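Long-range contacts in cohesin (Archaeoglobus fulgidus, PDB 2XDH), which probably acts in cell adhesion as the cohesin module of a longer protein, a non-cellulosomal beta-sandwich domain of the kind that docks dockerin modules: residues Lys29-Pro40 with Ala124-Ile135; Ser52-Asp60 with Gly71-Ser79. All coordinates share one frame; numbering follows the deposited sequence. Where two conformers were deposited one is given.

Interaction 1. Residues Lys29-Pro40 with Ala124-Ile135; sequences KVGSINLILSYP and ALTLQGIEIYDI. With SO4 (sulfate ion), chain E.
I132 lays its CG1-CD1 branch across V30 at about a right angle, with I132 CG1 3.8 Å from V30 CG1. Here strand 30-38 runs antiparallel to segment 124-135 in the cohesin beta sandwich. At a classic beta bulge, Y133 O is gripped by G31 N at 2.8 Å and by S32 N at 3.2 Å. The register slips again between N34 and I36, where segment 124-135 turns at G129.

The face bearing I33, L37, L127 and I132 is tightly packed. L127 CD2 touches both L35 CD1 and L37 CD1, the latter at 3.9 Å. L37 keeps CG anti to the backbone N (chi1 176°), which brings CD1 against T126 O. A7 of strand 3-12 covers L37 and L127.

The face of S32, N34, E131 and Y133 is looser and wet. One water accepts from N34 ND2 at 3.0 Å, donates to E131 O and bonds S32 OG. It lies at the Y133 ring edge, in plane. S38, T126 and Q128 each have two conformers, so their side-chain bonds are doubtful.

At the corner, I135 N donates to K29 O at 3.0 Å, while I135 CG2 lies 3.7 Å from G31 CA. I135 CG1 lies 4.2 Å from K29 CB. A serine in place of I135 would probably uncover G31 CA and K29 CB, opening a gap beside the bulge. K29 NZ forms a salt bridge with D28 of the second subunit and weakly meets a sulfate, probably from the crystallisation liquor.

The pair is two-faced: apolar toward the sandwich core, mostly polar toward water, with I36 the apolar exception against strand 67-74.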
loop_
_atom_site.group_PDB
_atom_site.type_symbol
_atom_site.label_atom_id
_atom_site.label_comp_id
_atom_site.label_asym_id
_atom_site.label_seq_id
_atom_site.Cartn_x
_atom_site.Cartn_y
_atom_site.Cartn_z
ATOM N N LYS A 29 -2.029 -4.607 -6.434
ATOM C CA LYS A 29 -0.871 -5.305 -6.982
ATOM C C LYS A 29 -1.076 -6.813 -7.102
ATOM O O LYS A 29 -0.210 -7.610 -6.740
ATOM C CB LYS A 29 0.375 -4.984 -6.150
ATOM C CG LYS A 29 0.688 -3.482 -6.149
ATOM C CD LYS A 29 1.926 -3.151 -5.335
ATOM C CE LYS A 29 1.998 -1.655 -5.047
ATOM N NZ LYS A 29 3.198 -1.313 -4.234
ATOM N N VAL A 30 -2.219 -7.205 -7.649
ATOM C CA VAL A 30 -2.484 -8.616 -7.900
ATOM C C VAL A 30 -1.619 -9.113 -9.034
ATOM O O VAL A 30 -1.545 -8.482 -10.089
ATOM C CB VAL A 30 -3.970 -8.840 -8.226
ATOM C CG1 VAL A 30 -4.240 -10.272 -8.688
ATOM C CG2 VAL A 30 -4.817 -8.481 -7.008
ATOM N N GLY A 31 -0.981 -10.264 -8.831
ATOM C CA GLY A 31 -0.101 -10.822 -9.837
ATOM C C GLY A 31 -0.638 -12.053 -10.538
ATOM O O GLY A 31 -0.281 -12.336 -11.682
ATOM N N SER A 32 -1.487 -12.818 -9.865
ATOM C CA SER A 32 -2.082 -13.943 -10.562
ATOM C C SER A 32 -3.470 -14.235 -10.034
ATOM O O SER A 32 -3.746 -14.081 -8.844
ATOM C CB SER A 32 -1.204 -15.184 -10.472
ATOM O OG SER A 32 -1.181 -15.674 -9.160
ATOM N N ILE A 33 -4.338 -14.665 -10.934
ATOM C CA ILE A 33 -5.713 -14.973 -10.575
ATOM C C ILE A 33 -6.093 -16.235 -11.314
ATOM O O ILE A 33 -5.887 -16.323 -12.528
ATOM C CB ILE A 33 -6.664 -13.866 -11.074
ATOM C CG1 ILE A 33 -6.319 -12.518 -10.447
ATOM C CG2 ILE A 33 -8.121 -14.247 -10.808
ATOM C CD1 ILE A 33 -7.164 -11.380 -10.980
ATOM N N ASN A 34 -6.613 -17.224 -10.592
ATOM C CA ASN A 34 -7.302 -18.324 -11.245
ATOM C C ASN A 34 -8.685 -18.388 -10.669
ATOM O O ASN A 34 -8.855 -18.275 -9.458
ATOM C CB ASN A 34 -6.597 -19.657 -11.030
ATOM C CG ASN A 34 -5.394 -19.808 -11.922
ATOM O OD1 ASN A 34 -5.427 -20.540 -12.910
ATOM N ND2 ASN A 34 -4.335 -19.078 -11.605
ATOM N N LEU A 35 -9.675 -18.555 -11.532
ATOM C CA LEU A 35 -11.042 -18.666 -11.053
ATOM C C LEU A 35 -11.880 -19.484 -12.014
ATOM O O LEU A 35 -11.434 -19.805 -13.122
ATOM C CB LEU A 35 -11.660 -17.284 -10.837
ATOM C CG LEU A 35 -11.745 -16.327 -12.036
ATOM C CD1 LEU A 35 -12.910 -16.697 -12.961
ATOM C CD2 LEU A 35 -11.913 -14.904 -11.534
ATOM N N ILE A 36 -13.080 -19.842 -11.554
ATOM C CA ILE A 36 -14.056 -20.544 -12.355
ATOM C C ILE A 36 -15.328 -19.713 -12.348
ATOM O O ILE A 36 -15.804 -19.305 -11.282
ATOM C CB ILE A 36 -14.365 -21.916 -11.755
ATOM C CG1 ILE A 36 -13.112 -22.801 -11.785
ATOM C CG2 ILE A 36 -15.484 -22.586 -12.520
ATOM C CD1 ILE A 36 -13.321 -24.140 -11.119
ATOM N N LEU A 37 -15.857 -19.430 -13.537
ATOM C CA LEU A 37 -17.178 -18.809 -13.664
ATOM C C LEU A 37 -18.153 -19.850 -14.157
ATOM O O LEU A 37 -17.988 -20.385 -15.252
ATOM C CB LEU A 37 -17.139 -17.666 -14.679
ATOM C CG LEU A 37 -18.495 -17.002 -14.950
ATOM C CD1 LEU A 37 -18.938 -16.190 -13.744
ATOM C CD2 LEU A 37 -18.416 -16.105 -16.179
ATOM N N SER A 38 -19.158 -20.168 -13.351
ATOM C CA SER A 38 -20.172 -21.115 -13.792
ATOM C C SER A 38 -21.327 -20.335 -14.394
ATOM O O SER A 38 -21.647 -19.244 -13.932
ATOM C CB SER A 38 -20.661 -21.983 -12.628
ATOM O OG SER A 38 -19.626 -22.828 -12.160
ATOM N N TYR A 39 -21.947 -20.892 -15.429
ATOM C CA TYR A 39 -23.053 -20.218 -16.094
ATOM C C TYR A 39 -24.223 -21.165 -16.360
ATOM O O TYR A 39 -24.034 -22.374 -16.449
ATOM C CB TYR A 39 -22.558 -19.593 -17.397
ATOM C CG TYR A 39 -21.963 -20.589 -18.354
ATOM C CD1 TYR A 39 -22.732 -21.162 -19.358
ATOM C CD2 TYR A 39 -20.627 -20.961 -18.261
ATOM C CE1 TYR A 39 -22.187 -22.079 -20.244
ATOM C CE2 TYR A 39 -20.072 -21.880 -19.143
ATOM C CZ TYR A 39 -20.864 -22.434 -20.132
ATOM O OH TYR A 39 -20.328 -23.342 -21.019
ATOM N N PRO A 40 -25.441 -20.615 -16.480
ATOM C CA PRO A 40 -26.654 -21.430 -16.663
ATOM C C PRO A 40 -26.775 -22.095 -18.035
ATOM O O PRO A 40 -26.146 -21.654 -18.999
ATOM C CB PRO A 40 -27.789 -20.418 -16.473
ATOM C CG PRO A 40 -27.173 -19.084 -16.790
ATOM C CD PRO A 40 -25.743 -19.180 -16.348
ATOM N N ALA A 124 -27.849 -17.913 -11.989
ATOM C CA ALA A 124 -26.632 -17.415 -11.356
ATOM C C ALA A 124 -25.469 -17.490 -12.306
ATOM O O ALA A 124 -25.347 -18.456 -13.064
ATOM C CB ALA A 124 -26.327 -18.230 -10.100
ATOM N N LEU A 125 -24.636 -16.450 -12.293
ATOM C CA LEU A 125 -23.313 -16.518 -12.905
ATOM C C LEU A 125 -22.393 -16.547 -11.707
ATOM O O LEU A 125 -22.158 -15.508 -11.084
ATOM C CB LEU A 125 -23.049 -15.285 -13.761
ATOM C CG LEU A 125 -23.943 -15.243 -15.012
ATOM C CD1 LEU A 125 -24.077 -13.831 -15.568
ATOM C CD2 LEU A 125 -23.387 -16.189 -16.071
ATOM N N THR A 126 -21.908 -17.739 -11.362
ATOM C CA THR A 126 -21.204 -17.930 -10.100
ATOM C C THR A 126 -19.689 -17.928 -10.243
ATOM O O THR A 126 -19.138 -18.494 -11.175
ATOM C CB THR A 126 -21.628 -19.245 -9.408
ATOM O OG1 THR A 126 -21.098 -20.363 -10.130
ATOM C CG2 THR A 126 -23.135 -19.354 -9.352
ATOM N N LEU A 127 -19.024 -17.285 -9.294
ATOM C CA LEU A 127 -17.564 -17.276 -9.225
ATOM C C LEU A 127 -17.131 -18.226 -8.114
ATOM O O LEU A 127 -17.592 -18.111 -6.977
ATOM C CB LEU A 127 -17.080 -15.864 -8.873
ATOM C CG LEU A 127 -17.256 -14.847 -10.000
ATOM C CD1 LEU A 127 -17.113 -13.450 -9.453
ATOM C CD2 LEU A 127 -16.241 -15.111 -11.136
ATOM N N GLN A 128 -16.244 -19.159 -8.422
ATOM C CA GLN A 128 -15.717 -20.004 -7.368
ATOM C C GLN A 128 -14.345 -20.531 -7.722
ATOM O O GLN A 128 -13.779 -20.189 -8.765
ATOM C CB GLN A 128 -16.673 -21.160 -7.056
ATOM C CG GLN A 128 -16.891 -22.104 -8.218
ATOM C CD GLN A 128 -18.080 -21.712 -9.064
ATOM O OE1 GLN A 128 -19.049 -21.139 -8.564
ATOM N NE2 GLN A 128 -18.015 -22.013 -10.353
ATOM N N GLY A 129 -13.812 -21.364 -6.838
ATOM C CA GLY A 129 -12.483 -21.919 -7.025
ATOM C C GLY A 129 -11.418 -20.848 -7.136
ATOM O O GLY A 129 -10.421 -21.015 -7.839
ATOM N N ILE A 130 -11.608 -19.733 -6.437
ATOM C CA ILE A 130 -10.679 -18.602 -6.637
ATOM C C ILE A 130 -9.303 -18.849 -6.000
ATOM O O ILE A 130 -9.205 -19.328 -4.871
ATOM C CB ILE A 130 -11.303 -17.298 -6.112
ATOM C CG1 ILE A 130 -12.450 -16.884 -7.037
ATOM C CG2 ILE A 130 -10.271 -16.196 -6.031
ATOM C CD1 ILE A 130 -13.393 -15.999 -6.376
ATOM N N GLU A 131 -8.247 -18.548 -6.752
ATOM C CA GLU A 131 -6.892 -18.583 -6.220
ATOM C C GLU A 131 -6.232 -17.278 -6.637
ATOM O O GLU A 131 -6.075 -17.015 -7.824
ATOM C CB GLU A 131 -6.143 -19.781 -6.787
ATOM C CG GLU A 131 -6.908 -21.091 -6.606
ATOM C CD GLU A 131 -6.191 -22.280 -7.231
ATOM O OE1 GLU A 131 -5.368 -22.068 -8.143
ATOM O OE2 GLU A 131 -6.453 -23.425 -6.812
ATOM N N ILE A 132 -5.874 -16.435 -5.674
ATOM C CA ILE A 132 -5.364 -15.123 -6.065
ATOM C C ILE A 132 -4.172 -14.739 -5.206
ATOM O O ILE A 132 -4.192 -14.957 -3.993
ATOM C CB ILE A 132 -6.507 -14.089 -6.004
ATOM C CG1 ILE A 132 -6.000 -12.673 -6.266
ATOM C CG2 ILE A 132 -7.210 -14.176 -4.667
ATOM C CD1 ILE A 132 -7.121 -11.679 -6.444
ATOM N N TYR A 133 -3.127 -14.211 -5.846
ATOM C CA TYR A 133 -1.878 -13.851 -5.166
ATOM C C TYR A 133 -1.385 -12.486 -5.631
ATOM O O TYR A 133 -1.595 -12.108 -6.780
ATOM C CB TYR A 133 -0.782 -14.876 -5.481
ATOM C CG TYR A 133 -1.108 -16.262 -4.989
ATOM C CD1 TYR A 133 -0.725 -16.675 -3.725
ATOM C CD2 TYR A 133 -1.814 -17.152 -5.785
ATOM C CE1 TYR A 133 -1.031 -17.944 -3.260
ATOM C CE2 TYR A 133 -2.122 -18.427 -5.335
ATOM C CZ TYR A 133 -1.729 -18.813 -4.070
ATOM O OH TYR A 133 -2.029 -20.072 -3.609
ATOM N N ASP A 134 -0.714 -11.745 -4.761
ATOM C CA ASP A 134 -0.133 -10.477 -5.225
ATOM C C ASP A 134 1.197 -10.753 -5.919
ATOM O O ASP A 134 1.622 -11.909 -6.016
ATOM C CB ASP A 134 -0.002 -9.458 -4.073
ATOM C CG ASP A 134 1.011 -9.870 -3.030
ATOM O OD1 ASP A 134 1.818 -10.779 -3.310
ATOM O OD2 ASP A 134 1.016 -9.265 -1.925
ATOM N N ILE A 135 1.861 -9.707 -6.404
ATOM C CA ILE A 135 3.058 -9.897 -7.208
ATOM C C ILE A 135 4.221 -10.411 -6.365
ATOM O O ILE A 135 5.236 -10.809 -6.914
ATOM C CB ILE A 135 3.478 -8.595 -7.921
ATOM C CG1 ILE A 135 3.627 -7.466 -6.900
ATOM C CG2 ILE A 135 2.474 -8.225 -9.031
ATOM C CD1 ILE A 135 4.143 -6.164 -7.505
HETATM S S SO4 E . 1.785 -2.096 -0.314
HETATM O O1 SO4 E . 2.512 -0.871 0.009
HETATM O O2 SO4 E . 2.732 -3.195 -0.477
HETATM O O3 SO4 E . 1.040 -1.907 -1.556
HETATM O O4 SO4 E . 0.855 -2.409 0.768
HETATM O O HOH W 1 -3.588 -17.618 -9.099
#

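Interaction 2. Residues Ser52-Asp60 with Gly71-Ser79; sequences SLTQNSLFD and GIADSNGIS
D74, which is bonded to S57 across the contact, has its OD1 gripped by two groups of N76. The side-chain ND2 of N76 meets the syn lone pair of D74 OD1 at 2.8 Å. N76 N reaches D74 OD1 at 2.9 Å from the anti side, and this closes an Asx turn. The turn follows strand 67-74 at the open end of the beta hairpin of strands 58-64 and 67-74, within a type I turn from D74 to G77.

The other oxygen serves the opposite segment. S57 OG donates to D74 OD2 at 2.6 Å, from the anti side and 30° out of the carboxylate plane. D74 carries CG anti to its own N (chi1 -168°), and this swings the carboxylate toward S57. With three donors on two oxygens, the carboxylate is probably held against rotation.

Beyond it the hairpin pairs regularly. L58 and A73 exchange two backbone bonds, and so do D60 and G71. L58, A73 and D60 share one face, where L58 CB lies 4.3 Å from A73 CB.

F59 and I72 lie on the other face, I72 buried. F59 CD1 meets I72 CG1 at 3.7 Å, and F85 and V48 touch the F59 side chain. I72 CG2 presses on T54 CG2 and on S57 CB, each at 3.9 Å. T54 OG1 turns to L84 O, leaving its methyl for the isoleucines. I78 comes from beyond the turn and closes the group. Its CD1 rests on T54 CG2, and its CG2 lies 3.9 Å from L53 CD1.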
loop_
_atom_site.group_PDB
_atom_site.type_symbol
_atom_site.label_atom_id
_atom_site.label_comp_id
_atom_site.label_asym_id
_atom_site.label_seq_id
_atom_site.Cartn_x
_atom_site.Cartn_y
_atom_site.Cartn_z
ATOM N N SER A 52 -10.426 -4.601 -19.376
ATOM C CA SER A 52 -9.731 -3.313 -19.395
ATOM C C SER A 52 -8.404 -3.366 -18.641
ATOM O O SER A 52 -7.515 -2.552 -18.869
ATOM C CB SER A 52 -10.615 -2.206 -18.802
ATOM O OG SER A 52 -10.833 -2.397 -17.407
ATOM N N LEU A 53 -8.263 -4.329 -17.742
ATOM C CA LEU A 53 -7.058 -4.403 -16.920
ATOM C C LEU A 53 -6.063 -5.442 -17.410
ATOM O O LEU A 53 -4.940 -5.483 -16.937
ATOM C CB LEU A 53 -7.422 -4.729 -15.464
ATOM C CG LEU A 53 -8.253 -3.681 -14.743
ATOM C CD1 LEU A 53 -8.733 -4.224 -13.371
ATOM C CD2 LEU A 53 -7.423 -2.419 -14.566
ATOM N N THR A 54 -6.483 -6.298 -18.337
ATOM C CA THR A 54 -5.700 -7.485 -18.652
ATOM C C THR A 54 -5.335 -7.552 -20.142
ATOM O O THR A 54 -4.994 -8.617 -20.635
ATOM C CB THR A 54 -6.461 -8.772 -18.268
ATOM O OG1 THR A 54 -7.778 -8.713 -18.825
ATOM C CG2 THR A 54 -6.570 -8.927 -16.731
ATOM N N GLN A 55 -5.434 -6.423 -20.848
ATOM C CA GLN A 55 -5.125 -6.378 -22.278
ATOM C C GLN A 55 -3.709 -6.881 -22.552
ATOM O O GLN A 55 -3.419 -7.388 -23.632
ATOM C CB GLN A 55 -5.258 -4.950 -22.820
ATOM C CG GLN A 55 -6.682 -4.413 -22.915
ATOM C CD GLN A 55 -7.523 -5.189 -23.905
ATOM O OE1 GLN A 55 -7.144 -5.344 -25.057
ATOM N NE2 GLN A 55 -8.657 -5.692 -23.455
ATOM N N ASN A 56 -2.822 -6.722 -21.572
ATOM C CA ASN A 56 -1.417 -7.074 -21.759
ATOM C C ASN A 56 -0.922 -8.109 -20.756
ATOM O O ASN A 56 0.269 -8.411 -20.689
ATOM C CB ASN A 56 -0.548 -5.809 -21.752
ATOM C CG ASN A 56 -0.831 -4.915 -22.947
ATOM O OD1 ASN A 56 -1.410 -3.829 -22.818
ATOM N ND2 ASN A 56 -0.438 -5.376 -24.119
ATOM N N SER A 57 -1.853 -8.660 -19.987
ATOM C CA SER A 57 -1.557 -9.761 -19.078
ATOM C C SER A 57 -1.381 -11.068 -19.861
ATOM O O SER A 57 -1.787 -11.163 -21.013
ATOM C CB SER A 57 -2.726 -9.941 -18.094
ATOM O OG SER A 57 -3.000 -8.736 -17.423
ATOM N N LEU A 58 -0.781 -12.075 -19.227
ATOM C CA LEU A 58 -0.806 -13.424 -19.772
ATOM C C LEU A 58 -2.175 -13.991 -19.418
ATOM O O LEU A 58 -2.506 -14.100 -18.237
ATOM C CB LEU A 58 0.278 -14.281 -19.120
ATOM C CG LEU A 58 0.472 -15.703 -19.653
ATOM C CD1 LEU A 58 0.771 -15.672 -21.136
ATOM C CD2 LEU A 58 1.594 -16.392 -18.912
ATOM N N PHE A 59 -2.954 -14.369 -20.430
ATOM C CA PHE A 59 -4.372 -14.687 -20.248
ATOM C C PHE A 59 -4.753 -16.053 -20.840
ATOM O O PHE A 59 -4.484 -16.319 -22.008
ATOM C CB PHE A 59 -5.191 -13.575 -20.907
ATOM C CG PHE A 59 -6.688 -13.719 -20.744
ATOM C CD1 PHE A 59 -7.317 -13.296 -19.590
ATOM C CD2 PHE A 59 -7.463 -14.229 -21.777
ATOM C CE1 PHE A 59 -8.700 -13.414 -19.442
ATOM C CE2 PHE A 59 -8.836 -14.358 -21.641
ATOM C CZ PHE A 59 -9.458 -13.943 -20.470
ATOM N N ASP A 60 -5.351 -16.929 -20.031
ATOM C CA ASP A 60 -5.788 -18.242 -20.529
ATOM C C ASP A 60 -7.210 -18.525 -20.082
ATOM O O ASP A 60 -7.632 -18.082 -19.015
ATOM C CB ASP A 60 -4.881 -19.362 -20.021
ATOM C CG ASP A 60 -3.540 -19.384 -20.710
ATOM O OD1 ASP A 60 -3.505 -19.717 -21.912
ATOM O OD2 ASP A 60 -2.523 -19.080 -20.047
ATOM N N GLY A 71 -7.385 -18.107 -16.267
ATOM C CA GLY A 71 -6.119 -17.903 -15.602
ATOM C C GLY A 71 -5.536 -16.592 -16.090
ATOM O O GLY A 71 -5.480 -16.334 -17.298
ATOM N N ILE A 72 -5.102 -15.759 -15.151
ATOM C CA ILE A 72 -4.465 -14.484 -15.485
ATOM C C ILE A 72 -3.156 -14.356 -14.705
ATOM O O ILE A 72 -3.118 -14.582 -13.489
ATOM C CB ILE A 72 -5.369 -13.289 -15.108
ATOM C CG1 ILE A 72 -6.642 -13.291 -15.962
ATOM C CG2 ILE A 72 -4.622 -11.978 -15.313
ATOM C CD1 ILE A 72 -7.787 -12.491 -15.380
ATOM N N ALA A 73 -2.089 -13.993 -15.398
ATOM C CA ALA A 73 -0.834 -13.666 -14.732
ATOM C C ALA A 73 -0.287 -12.346 -15.278
ATOM O O ALA A 73 -0.322 -12.095 -16.479
ATOM C CB ALA A 73 0.179 -14.783 -14.900
ATOM N N ASP A 74 0.226 -11.502 -14.391
ATOM C CA ASP A 74 0.672 -10.199 -14.815
ATOM C C ASP A 74 1.751 -9.658 -13.887
ATOM O O ASP A 74 1.464 -9.169 -12.793
ATOM C CB ASP A 74 -0.522 -9.254 -14.876
ATOM C CG ASP A 74 -0.198 -7.957 -15.577
ATOM O OD1 ASP A 74 0.985 -7.518 -15.529
ATOM O OD2 ASP A 74 -1.133 -7.384 -16.180
ATOM N N SER A 75 2.993 -9.733 -14.344
ATOM C CA SER A 75 4.148 -9.317 -13.548
ATOM C C SER A 75 4.118 -7.841 -13.153
ATOM O O SER A 75 4.770 -7.462 -12.187
ATOM C CB SER A 75 5.449 -9.638 -14.297
ATOM O OG SER A 75 5.652 -8.736 -15.378
ATOM N N ASN A 76 3.359 -7.011 -13.877
ATOM C CA ASN A 76 3.216 -5.586 -13.518
ATOM C C ASN A 76 2.382 -5.367 -12.261
ATOM O O ASN A 76 2.484 -4.326 -11.586
ATOM C CB ASN A 76 2.531 -4.793 -14.630
ATOM C CG ASN A 76 3.248 -4.901 -15.955
ATOM O OD1 ASN A 76 4.211 -4.186 -16.206
ATOM N ND2 ASN A 76 2.763 -5.784 -16.821
ATOM N N GLY A 77 1.530 -6.335 -11.967
ATOM C CA GLY A 77 0.529 -6.151 -10.938
ATOM C C GLY A 77 -0.703 -5.476 -11.506
ATOM O O GLY A 77 -0.608 -4.603 -12.358
ATOM N N ILE A 78 -1.863 -5.906 -11.034
ATOM C CA ILE A 78 -3.145 -5.302 -11.366
ATOM C C ILE A 78 -3.677 -4.625 -10.119
ATOM O O ILE A 78 -3.751 -5.253 -9.054
ATOM C CB ILE A 78 -4.133 -6.403 -11.804
ATOM C CG1 ILE A 78 -3.678 -6.999 -13.148
ATOM C CG2 ILE A 78 -5.543 -5.867 -11.939
ATOM C CD1 ILE A 78 -4.469 -8.264 -13.544
ATOM N N SER A 79 -4.031 -3.350 -10.228
ATOM C CA SER A 79 -4.561 -2.607 -9.089
ATOM C C SER A 79 -5.785 -1.802 -9.498
ATOM O O SER A 79 -5.989 -1.538 -10.685
ATOM C CB SER A 79 -3.497 -1.636 -8.540
ATOM O OG SER A 79 -2.354 -2.345 -8.084
#

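Overall arrangement
The centres of the two interactions lie about 13 Å apart in the cohesin domain. Both reach the sheet in which strands 17-38 and 67-74 are neighbours. Interaction 2 is nested within the chain loop that interaction 1 closes. Strand 17-38 joins them: it pairs with strand 123-134 in interaction 1 and with strand 67-74 of interaction 2. V30 O is a probable acceptor for I78 N, and I33 O for I72 N, both at 2.8 Å. I135 CG2 also packs on G77 CA at 3.4 Å. Distant parts of the chain are thereby stitched together. The D134 side chain lies about 4 Å from that of D136, which binds magnesium in a structure of this protein.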